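Local coordinates for protein D-aminoacid aminotransferase-like PLP-dependent enzyme (Haemophilus somnus, PDB 3CEB) that is probably a pyridoxal phosphate-dependent 4-amino-4-deoxychorismate lyase with the fold of the class IV aminotransferases, at residues L7-L12 and Q25-K30; A47-K52 and H73-Q78; T54-F57 and L63-C66. All blocks are in the same frame, centred on the assembly; numbering follows the deposited sequence.

In the fold
From the N terminus, strand 7-14 comes first; contact 1 closes the short loop holding strand 17-18 and brings helix 21-35 onto the antiparallel sheet of the N-terminal part. Contact 2 opens only after contact 1 has closed. It joins helix 46-51 to the outermost strand 75-82, and the loop it closes contains all of contact 3, which folds the turn at 54-57 onto strand 63-70. Strands 7-14, 63-70 and 75-82 are consecutive neighbours, so all three contacts reach one sheet, each on a different strand. Contacts 1 and 3 meet through Ile11 N and Cys66 O, a probable hydrogen bond; contacts 2 and 3 share packing around Ile50 and Phe57.

Contact 1: residues L7-L12 and Q25-K30; sequences LFETIL and QQRYEK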
loop_
_atom_site.group_PDB
_atom_site.type_symbol
_atom_site.label_atom_id
_atom_site.label_comp_id
_atom_site.label_asym_id
_atom_site.label_seq_id
_atom_site.Cartn_x
_atom_site.Cartn_y
_atom_site.Cartn_z
ATOM N N LEU A 7 11.268 6.027 -5.042
ATOM C CA LEU A 7 9.844 5.768 -4.887
ATOM C C LEU A 7 9.431 4.531 -5.718
ATOM O O LEU A 7 10.109 4.139 -6.660
ATOM C CB LEU A 7 9.051 6.981 -5.396
ATOM C CG LEU A 7 9.263 8.331 -4.723
ATOM C CD1 LEU A 7 8.706 9.484 -5.554
ATOM C CD2 LEU A 7 8.642 8.302 -3.367
ATOM N N PHE A 8 8.303 3.921 -5.373
ATOM C CA PHE A 8 7.744 2.828 -6.199
ATOM C C PHE A 8 6.229 2.634 -6.086
ATOM O O PHE A 8 5.567 3.234 -5.232
ATOM C CB PHE A 8 8.436 1.521 -5.888
ATOM C CG PHE A 8 8.134 0.963 -4.528
ATOM C CD1 PHE A 8 8.747 1.459 -3.417
ATOM C CD2 PHE A 8 7.277 -0.131 -4.377
ATOM C CE1 PHE A 8 8.502 0.893 -2.162
ATOM C CE2 PHE A 8 7.032 -0.686 -3.129
ATOM C CZ PHE A 8 7.627 -0.174 -2.034
ATOM N N GLU A 9 5.715 1.811 -6.998
ATOM C CA GLU A 9 4.307 1.431 -7.039
ATOM C C GLU A 9 4.271 -0.097 -7.184
ATOM O O GLU A 9 5.107 -0.675 -7.875
ATOM C CB GLU A 9 3.596 2.098 -8.224
ATOM C CG GLU A 9 3.316 3.597 -8.022
ATOM C CD GLU A 9 2.215 3.876 -6.988
ATOM O OE1 GLU A 9 1.305 3.034 -6.865
ATOM O OE2 GLU A 9 2.277 4.921 -6.283
ATOM N N THR A 10 3.341 -0.757 -6.514
ATOM C CA THR A 10 3.189 -2.194 -6.645
ATOM C C THR A 10 1.811 -2.449 -7.217
ATOM O O THR A 10 0.805 -2.101 -6.604
ATOM C CB THR A 10 3.332 -2.863 -5.287
ATOM O OG1 THR A 10 4.601 -2.502 -4.760
ATOM C CG2 THR A 10 3.273 -4.369 -5.367
ATOM N N ILE A 11 1.787 -3.052 -8.398
ATOM C CA ILE A 11 0.566 -3.291 -9.114
ATOM C C ILE A 11 0.248 -4.765 -9.218
ATOM O O ILE A 11 1.106 -5.607 -9.487
ATOM C CB ILE A 11 0.674 -2.697 -10.511
ATOM C CG1 ILE A 11 0.908 -1.169 -10.395
ATOM C CG2 ILE A 11 -0.566 -3.076 -11.353
ATOM C CD1 ILE A 11 1.614 -0.570 -11.585
ATOM N N LEU A 12 -1.016 -5.079 -8.975
ATOM C CA LEU A 12 -1.491 -6.452 -9.058
ATOM C C LEU A 12 -2.033 -6.736 -10.461
ATOM O O LEU A 12 -2.705 -5.908 -11.053
ATOM C CB LEU A 12 -2.581 -6.660 -8.015
ATOM C CG LEU A 12 -3.382 -7.957 -7.994
ATOM C CD1 LEU A 12 -2.489 -9.156 -7.737
ATOM C CD2 LEU A 12 -4.503 -7.851 -6.933
ATOM N N GLN A 25 -1.786 5.522 -11.009
ATOM C CA GLN A 25 -1.331 6.667 -11.802
ATOM C C GLN A 25 -1.496 7.952 -10.984
ATOM O O GLN A 25 -0.632 8.795 -11.030
ATOM C CB GLN A 25 -2.115 6.786 -13.122
ATOM C CG GLN A 25 -1.650 7.939 -14.079
ATOM C CD GLN A 25 -0.328 7.623 -14.745
ATOM O OE1 GLN A 25 -0.047 6.444 -15.040
ATOM N NE2 GLN A 25 0.512 8.669 -14.973
ATOM N N GLN A 26 -2.581 8.070 -10.208
ATOM C CA GLN A 26 -2.846 9.312 -9.472
ATOM C C GLN A 26 -1.795 9.550 -8.422
ATOM O O GLN A 26 -1.301 10.674 -8.306
ATOM C CB GLN A 26 -4.181 9.362 -8.721
ATOM C CG GLN A 26 -5.387 9.379 -9.558
ATOM C CD GLN A 26 -6.674 9.572 -8.699
ATOM O OE1 GLN A 26 -7.593 8.716 -8.707
ATOM N NE2 GLN A 26 -6.726 10.696 -7.948
ATOM N N ARG A 27 -1.511 8.498 -7.649
ATOM C CA ARG A 27 -0.543 8.576 -6.559
ATOM C C ARG A 27 0.821 8.834 -7.127
ATOM O O ARG A 27 1.603 9.636 -6.603
ATOM C CB ARG A 27 -0.502 7.297 -5.709
ATOM C CG ARG A 27 0.448 7.411 -4.534
ATOM C CD ARG A 27 0.370 6.308 -3.552
ATOM N NE ARG A 27 0.697 5.029 -4.159
ATOM C CZ ARG A 27 0.564 3.854 -3.551
ATOM N NH1 ARG A 27 0.140 3.783 -2.293
ATOM N NH2 ARG A 27 0.860 2.736 -4.225
ATOM N N TYR A 28 1.099 8.155 -8.223
ATOM C CA TYR A 28 2.361 8.369 -8.909
ATOM C C TYR A 28 2.528 9.867 -9.229
ATOM O O TYR A 28 3.558 10.459 -8.921
ATOM C CB TYR A 28 2.469 7.466 -10.144
ATOM C CG TYR A 28 3.515 7.824 -11.166
ATOM C CD1 TYR A 28 4.840 7.902 -10.827
ATOM C CD2 TYR A 28 3.170 8.035 -12.499
ATOM C CE1 TYR A 28 5.783 8.220 -11.767
ATOM C CE2 TYR A 28 4.102 8.339 -13.431
ATOM C CZ TYR A 28 5.416 8.442 -13.069
ATOM O OH TYR A 28 6.394 8.740 -13.995
ATOM N N GLU A 29 1.527 10.506 -9.792
ATOM C CA GLU A 29 1.720 11.911 -10.169
ATOM C C GLU A 29 1.790 12.829 -8.943
ATOM O O GLU A 29 2.536 13.805 -8.921
ATOM C CB GLU A 29 0.627 12.401 -11.139
ATOM C CG GLU A 29 0.381 11.454 -12.319
ATOM C CD GLU A 29 -0.352 12.060 -13.503
ATOM O OE1 GLU A 29 -0.733 13.281 -13.438
ATOM O OE2 GLU A 29 -0.513 11.307 -14.509
ATOM N N LYS A 30 0.963 12.520 -7.948
ATOM C CA LYS A 30 0.888 13.266 -6.666
ATOM C C LYS A 30 2.301 13.191 -6.058
ATOM O O LYS A 30 2.857 14.146 -5.571
ATOM C CB LYS A 30 -0.135 12.558 -5.775
ATOM C CG LYS A 30 -1.063 13.341 -4.884
ATOM C CD LYS A 30 -2.437 12.498 -4.759
HETATM O O HOH W 1 0.856 -0.401 -4.398
#
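Arg27 and Tyr28 of helix 25-30 both meet Glu9 of strand 7-12. Arg27 comes first and carries most of it. CG stands anti to the backbone N (chi1 -177°), and the chain then bends at chi3, which presents the guanidinium side-on to the carboxylate in a two-nitrogen salt bridge, each nitrogen bonding its own oxygen: NE gives a hydrogen bond of 2.6 Å to Glu9 OE2, and NH2 one of 2.7 Å to Glu9 OE1. The two flat groups do not lie in one plane but are turned 46° against each other. OE2 is reached on its syn lone pair, whereas the twist leaves OE1 met from above the carboxylate plane, 39° out of it. A water at the guanidinium edge accepts from Arg27 NH2 at 3.1 Å and is hydrogen-bonded to Thr10 O at 2.8 Å, tying the same arginine to the strand backbone. Tyr28 follows with a looser touch, its CB 4.5 Å from Glu9 CG; its ring leads away to an edge-to-face meeting with Tyr70, and its OH bonds to Phe44 N. Glu9 OE1 is also hydrogen-bonded to His24. Because Arg27 NH2 makes a weak hydrogen bond to the phosphate of the cofactor-modified lysine at position 103, Glu9 is a second-shell residue that probably fixes how Arg27 faces the cofactor phosphate.

Contact 2: residues A47-K52 and H73-Q78; sequences AKIIAK and HDYVLQ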
loop_
_atom_site.group_PDB
_atom_site.type_symbol
_atom_site.label_atom_id
_atom_site.label_comp_id
_atom_site.label_asym_id
_atom_site.label_seq_id
_atom_site.Cartn_x
_atom_site.Cartn_y
_atom_site.Cartn_z
ATOM N N ALA A 47 -0.270 2.630 -17.142
ATOM C CA ALA A 47 -1.117 1.631 -17.801
ATOM C C ALA A 47 -0.413 1.145 -19.052
ATOM O O ALA A 47 -0.380 -0.047 -19.329
ATOM C CB ALA A 47 -2.499 2.199 -18.151
ATOM N N LYS A 48 0.168 2.066 -19.810
ATOM C CA LYS A 48 0.857 1.692 -21.063
ATOM C C LYS A 48 2.090 0.799 -20.832
ATOM O O LYS A 48 2.342 -0.103 -21.608
ATOM C CB LYS A 48 1.277 2.897 -21.855
ATOM C CG LYS A 48 0.134 3.687 -22.429
ATOM C CD LYS A 48 0.578 4.622 -23.589
ATOM C CE LYS A 48 -0.561 5.574 -24.016
ATOM N NZ LYS A 48 -0.139 6.387 -25.177
ATOM N N ILE A 49 2.821 1.056 -19.750
ATOM C CA ILE A 49 4.006 0.297 -19.420
ATOM C C ILE A 49 3.643 -1.157 -19.184
ATOM O O ILE A 49 4.304 -2.071 -19.647
ATOM C CB ILE A 49 4.718 0.850 -18.162
ATOM C CG1 ILE A 49 5.364 2.183 -18.505
ATOM C CG2 ILE A 49 5.842 -0.128 -17.706
ATOM C CD1 ILE A 49 5.944 2.952 -17.301
ATOM N N ILE A 50 2.550 -1.352 -18.477
ATOM C CA ILE A 50 2.113 -2.689 -18.111
ATOM C C ILE A 50 1.545 -3.409 -19.329
ATOM O O ILE A 50 1.958 -4.509 -19.675
ATOM C CB ILE A 50 1.010 -2.610 -17.027
ATOM C CG1 ILE A 50 1.600 -2.026 -15.737
ATOM C CG2 ILE A 50 0.369 -3.972 -16.772
ATOM C CD1 ILE A 50 2.777 -2.781 -15.258
ATOM N N ALA A 51 0.581 -2.748 -19.949
ATOM C CA ALA A 51 -0.144 -3.308 -21.094
ATOM C C ALA A 51 0.815 -3.869 -22.102
ATOM O O ALA A 51 0.542 -4.932 -22.679
ATOM C CB ALA A 51 -1.073 -2.264 -21.767
ATOM N N LYS A 52 1.934 -3.165 -22.333
ATOM C CA LYS A 52 2.847 -3.603 -23.409
ATOM C C LYS A 52 3.681 -4.834 -23.011
ATOM O O LYS A 52 4.344 -5.429 -23.856
ATOM C CB LYS A 52 3.677 -2.468 -24.017
ATOM C CG LYS A 52 4.709 -1.776 -23.175
ATOM C CD LYS A 52 5.205 -0.570 -24.004
ATOM C CE LYS A 52 6.137 0.378 -23.217
ATOM N NZ LYS A 52 6.604 1.483 -24.120
ATOM N N HIS A 73 12.819 10.765 -14.007
ATOM C CA HIS A 73 12.910 10.609 -15.452
ATOM C C HIS A 73 13.023 9.180 -15.993
ATOM O O HIS A 73 13.131 8.993 -17.181
ATOM C CB HIS A 73 14.122 11.374 -15.945
ATOM C CG HIS A 73 15.390 10.669 -15.639
ATOM N ND1 HIS A 73 16.110 9.982 -16.601
ATOM C CD2 HIS A 73 16.021 10.465 -14.462
ATOM C CE1 HIS A 73 17.158 9.420 -16.029
ATOM N NE2 HIS A 73 17.123 9.687 -14.731
ATOM N N ASP A 74 13.011 8.178 -15.132
ATOM C CA ASP A 74 13.166 6.793 -15.580
ATOM C C ASP A 74 12.447 5.881 -14.608
ATOM O O ASP A 74 12.004 6.306 -13.544
ATOM C CB ASP A 74 14.630 6.450 -15.609
ATOM C CG ASP A 74 14.963 5.217 -16.427
ATOM O OD1 ASP A 74 14.153 4.658 -17.196
ATOM O OD2 ASP A 74 16.136 4.829 -16.334
ATOM N N TYR A 75 12.347 4.618 -14.971
ATOM C CA TYR A 75 11.621 3.654 -14.161
ATOM C C TYR A 75 12.232 2.288 -14.444
ATOM O O TYR A 75 12.977 2.117 -15.408
ATOM C CB TYR A 75 10.117 3.669 -14.488
ATOM C CG TYR A 75 9.812 3.075 -15.838
ATOM C CD1 TYR A 75 9.638 1.708 -15.986
ATOM C CD2 TYR A 75 9.763 3.877 -16.982
ATOM C CE1 TYR A 75 9.372 1.125 -17.245
ATOM C CE2 TYR A 75 9.549 3.312 -18.262
ATOM C CZ TYR A 75 9.331 1.925 -18.388
ATOM O OH TYR A 75 9.084 1.356 -19.628
ATOM N N VAL A 76 11.953 1.353 -13.563
ATOM C CA VAL A 76 12.285 -0.042 -13.740
ATOM C C VAL A 76 11.031 -0.840 -13.365
ATOM O O VAL A 76 10.367 -0.610 -12.320
ATOM C CB VAL A 76 13.495 -0.472 -12.857
ATOM C CG1 VAL A 76 13.671 -1.962 -12.874
ATOM C CG2 VAL A 76 14.796 0.177 -13.350
ATOM N N LEU A 77 10.680 -1.754 -14.255
ATOM C CA LEU A 77 9.574 -2.677 -14.015
ATOM C C LEU A 77 10.171 -3.998 -13.724
ATOM O O LEU A 77 11.099 -4.402 -14.368
ATOM C CB LEU A 77 8.690 -2.832 -15.235
ATOM C CG LEU A 77 7.675 -3.974 -15.188
ATOM C CD1 LEU A 77 6.558 -3.755 -14.138
ATOM C CD2 LEU A 77 7.082 -4.105 -16.563
ATOM N N GLN A 78 9.602 -4.642 -12.728
ATOM C CA GLN A 78 9.969 -5.971 -12.270
ATOM C C GLN A 78 8.713 -6.780 -11.960
ATOM O O GLN A 78 7.812 -6.299 -11.300
ATOM C CB GLN A 78 10.748 -5.873 -10.993
ATOM C CG GLN A 78 12.195 -5.555 -11.171
ATOM C CD GLN A 78 12.888 -5.506 -9.846
ATOM O OE1 GLN A 78 12.671 -4.583 -9.067
ATOM N NE2 GLN A 78 13.701 -6.507 -9.567
HETATM O O HOH W 2 7.745 2.579 -21.861
#
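Helix 47-51 runs over strand 75-78 with axes 10.7 Å apart and directions 41° from each other, and the backbones come nearest at Ile49 and Leu77, whose CA atoms lie 8.3 Å apart. Side chains fill the gap between them. Ile49 and Tyr75 approach from opposite directions, and the isoleucine ends on the ring: its CD1 sits over the centre of one face, 3.7 Å from the centroid and 10° off the ring normal, a CH-pi contact. The CG2 branch of Ile49 lies beyond the ring's rim, 3.8 Å from Tyr75 CE1, and also reaches Leu77 CD2 at 4.3 Å. Tyr75 CG lies between the backbone N and the carbonyl carbon (chi1 71°), and from there the ring extends to the helix. Ile50 sets out away from the strand, yet the bend at chi2 brings its CD1 back to Leu77 CD1, 4.1 Å away, the two side chains crossing at about a right angle. Beyond the pair of segments, Phe44 meets the Tyr75 ring edge-to-face, and Phe57 packs on Ile50. A water bridges the polar ends, accepting from Lys52 NZ at 2.8 Å and hydrogen-bonded to Tyr75 OH at 2.9 Å. No direct hydrogen bond joins the segments, so the helix is held on the outermost strand by apolar and CH-pi contacts, with the tyrosine hydroxyl and the lysine amine linked to each other through water.

Contact 3: residues T54-F57 and L63-C66; sequences TALF and LIRC
Leu56 forks over strand 63-66, one methyl for each of the two residues it meets. Its CD1 rests 3.7 Å from Cys66 SG, and its CD2 lies at 3.9 Å from Ile64 CD1 and equally near Ile64 CG2, so the leucine straddles two side chains that leave the same face of the strand. The Ile64 CD1 methyl also comes up against the leucine's backbone, 3.5 Å from Leu56 O. Cys79 and Ile50 complete the surroundings of Leu56, while Leu77 and Ile13 touch Cys66. With CG beside its backbone N (chi1 -72°), Leu56 directs this fork at the sheet. One step out, the 3-10 turn sets the leucine's place: Phe57 N bonds back to Thr54 O at 3.0 Å, and the Phe57 ring lays a face over Leu56 CB, 3.9 Å from the ring plane. Strand 63-66 is itself held between its neighbours by backbone bonds such as Ile64 with Ile13 and Arg65 with Phe80. No hydrogen bond crosses between the segments: methyls and a sulfur close the turn onto the sheet, and the join probably rests on dispersion and the burial of apolar surface.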
loop_
_atom_site.group_PDB
_atom_site.type_symbol
_atom_site.label_atom_id
_atom_site.label_comp_id
_atom_site.label_asym_id
_atom_site.label_seq_id
_atom_site.Cartn_x
_atom_site.Cartn_y
_atom_site.Cartn_z
ATOM N N THR A 54 2.724 -7.856 -22.779
ATOM C CA THR A 54 1.542 -8.637 -23.078
ATOM C C THR A 54 1.619 -10.048 -22.450
ATOM O O THR A 54 0.571 -10.662 -22.182
ATOM C CB THR A 54 1.250 -8.672 -24.590
ATOM O OG1 THR A 54 2.346 -9.276 -25.285
ATOM C CG2 THR A 54 1.024 -7.252 -25.161
ATOM N N ALA A 55 2.828 -10.552 -22.168
ATOM C CA ALA A 55 2.963 -11.900 -21.551
ATOM C C ALA A 55 2.323 -11.933 -20.150
ATOM O O ALA A 55 2.030 -12.968 -19.593
ATOM C CB ALA A 55 4.417 -12.347 -21.478
ATOM N N LEU A 56 2.118 -10.764 -19.572
ATOM C CA LEU A 56 1.524 -10.713 -18.234
ATOM C C LEU A 56 0.061 -11.175 -18.285
ATOM O O LEU A 56 -0.504 -11.515 -17.276
ATOM C CB LEU A 56 1.558 -9.306 -17.645
ATOM C CG LEU A 56 2.889 -8.729 -17.200
ATOM C CD1 LEU A 56 2.675 -7.315 -16.723
ATOM C CD2 LEU A 56 3.521 -9.563 -16.104
ATOM N N PHE A 57 -0.531 -11.208 -19.454
ATOM C CA PHE A 57 -1.960 -11.462 -19.549
ATOM C C PHE A 57 -2.309 -12.708 -20.288
ATOM O O PHE A 57 -3.446 -12.938 -20.544
ATOM C CB PHE A 57 -2.646 -10.288 -20.235
ATOM C CG PHE A 57 -2.219 -8.983 -19.666
ATOM C CD1 PHE A 57 -2.626 -8.606 -18.426
ATOM C CD2 PHE A 57 -1.374 -8.162 -20.345
ATOM C CE1 PHE A 57 -2.196 -7.437 -17.872
ATOM C CE2 PHE A 57 -0.944 -6.956 -19.791
ATOM C CZ PHE A 57 -1.358 -6.612 -18.561
ATOM N N LEU A 63 -1.668 -14.923 -10.005
ATOM C CA LEU A 63 -1.519 -13.570 -9.535
ATOM C C LEU A 63 -0.094 -13.134 -9.830
ATOM O O LEU A 63 0.821 -13.905 -9.683
ATOM C CB LEU A 63 -1.747 -13.524 -8.018
ATOM C CG LEU A 63 -3.131 -13.936 -7.524
ATOM C CD1 LEU A 63 -3.138 -14.057 -6.036
ATOM C CD2 LEU A 63 -4.172 -12.933 -8.000
ATOM N N ILE A 64 0.085 -11.890 -10.235
ATOM C CA ILE A 64 1.402 -11.374 -10.555
ATOM C C ILE A 64 1.584 -10.054 -9.840
ATOM O O ILE A 64 0.664 -9.243 -9.777
ATOM C CB ILE A 64 1.597 -11.165 -12.101
ATOM C CG1 ILE A 64 1.360 -12.497 -12.868
ATOM C CG2 ILE A 64 2.992 -10.637 -12.397
ATOM C CD1 ILE A 64 1.461 -12.370 -14.459
ATOM N N ARG A 65 2.769 -9.849 -9.296
ATOM C CA ARG A 65 3.099 -8.616 -8.635
ATOM C C ARG A 65 4.051 -7.848 -9.529
ATOM O O ARG A 65 5.108 -8.331 -9.898
ATOM C CB ARG A 65 3.762 -8.912 -7.313
ATOM C CG ARG A 65 4.323 -7.691 -6.594
ATOM C CD ARG A 65 4.610 -7.985 -5.120
ATOM N NE ARG A 65 5.651 -8.983 -4.991
ATOM C CZ ARG A 65 6.944 -8.682 -5.015
ATOM N NH1 ARG A 65 7.297 -7.416 -5.100
ATOM N NH2 ARG A 65 7.890 -9.626 -4.928
ATOM N N CYS A 66 3.624 -6.669 -9.941
ATOM C CA CYS A 66 4.468 -5.790 -10.751
ATOM C C CYS A 66 4.875 -4.594 -9.935
ATOM O O CYS A 66 4.036 -3.880 -9.401
ATOM C CB CYS A 66 3.740 -5.257 -11.980
ATOM S SG CYS A 66 3.200 -6.493 -13.142
#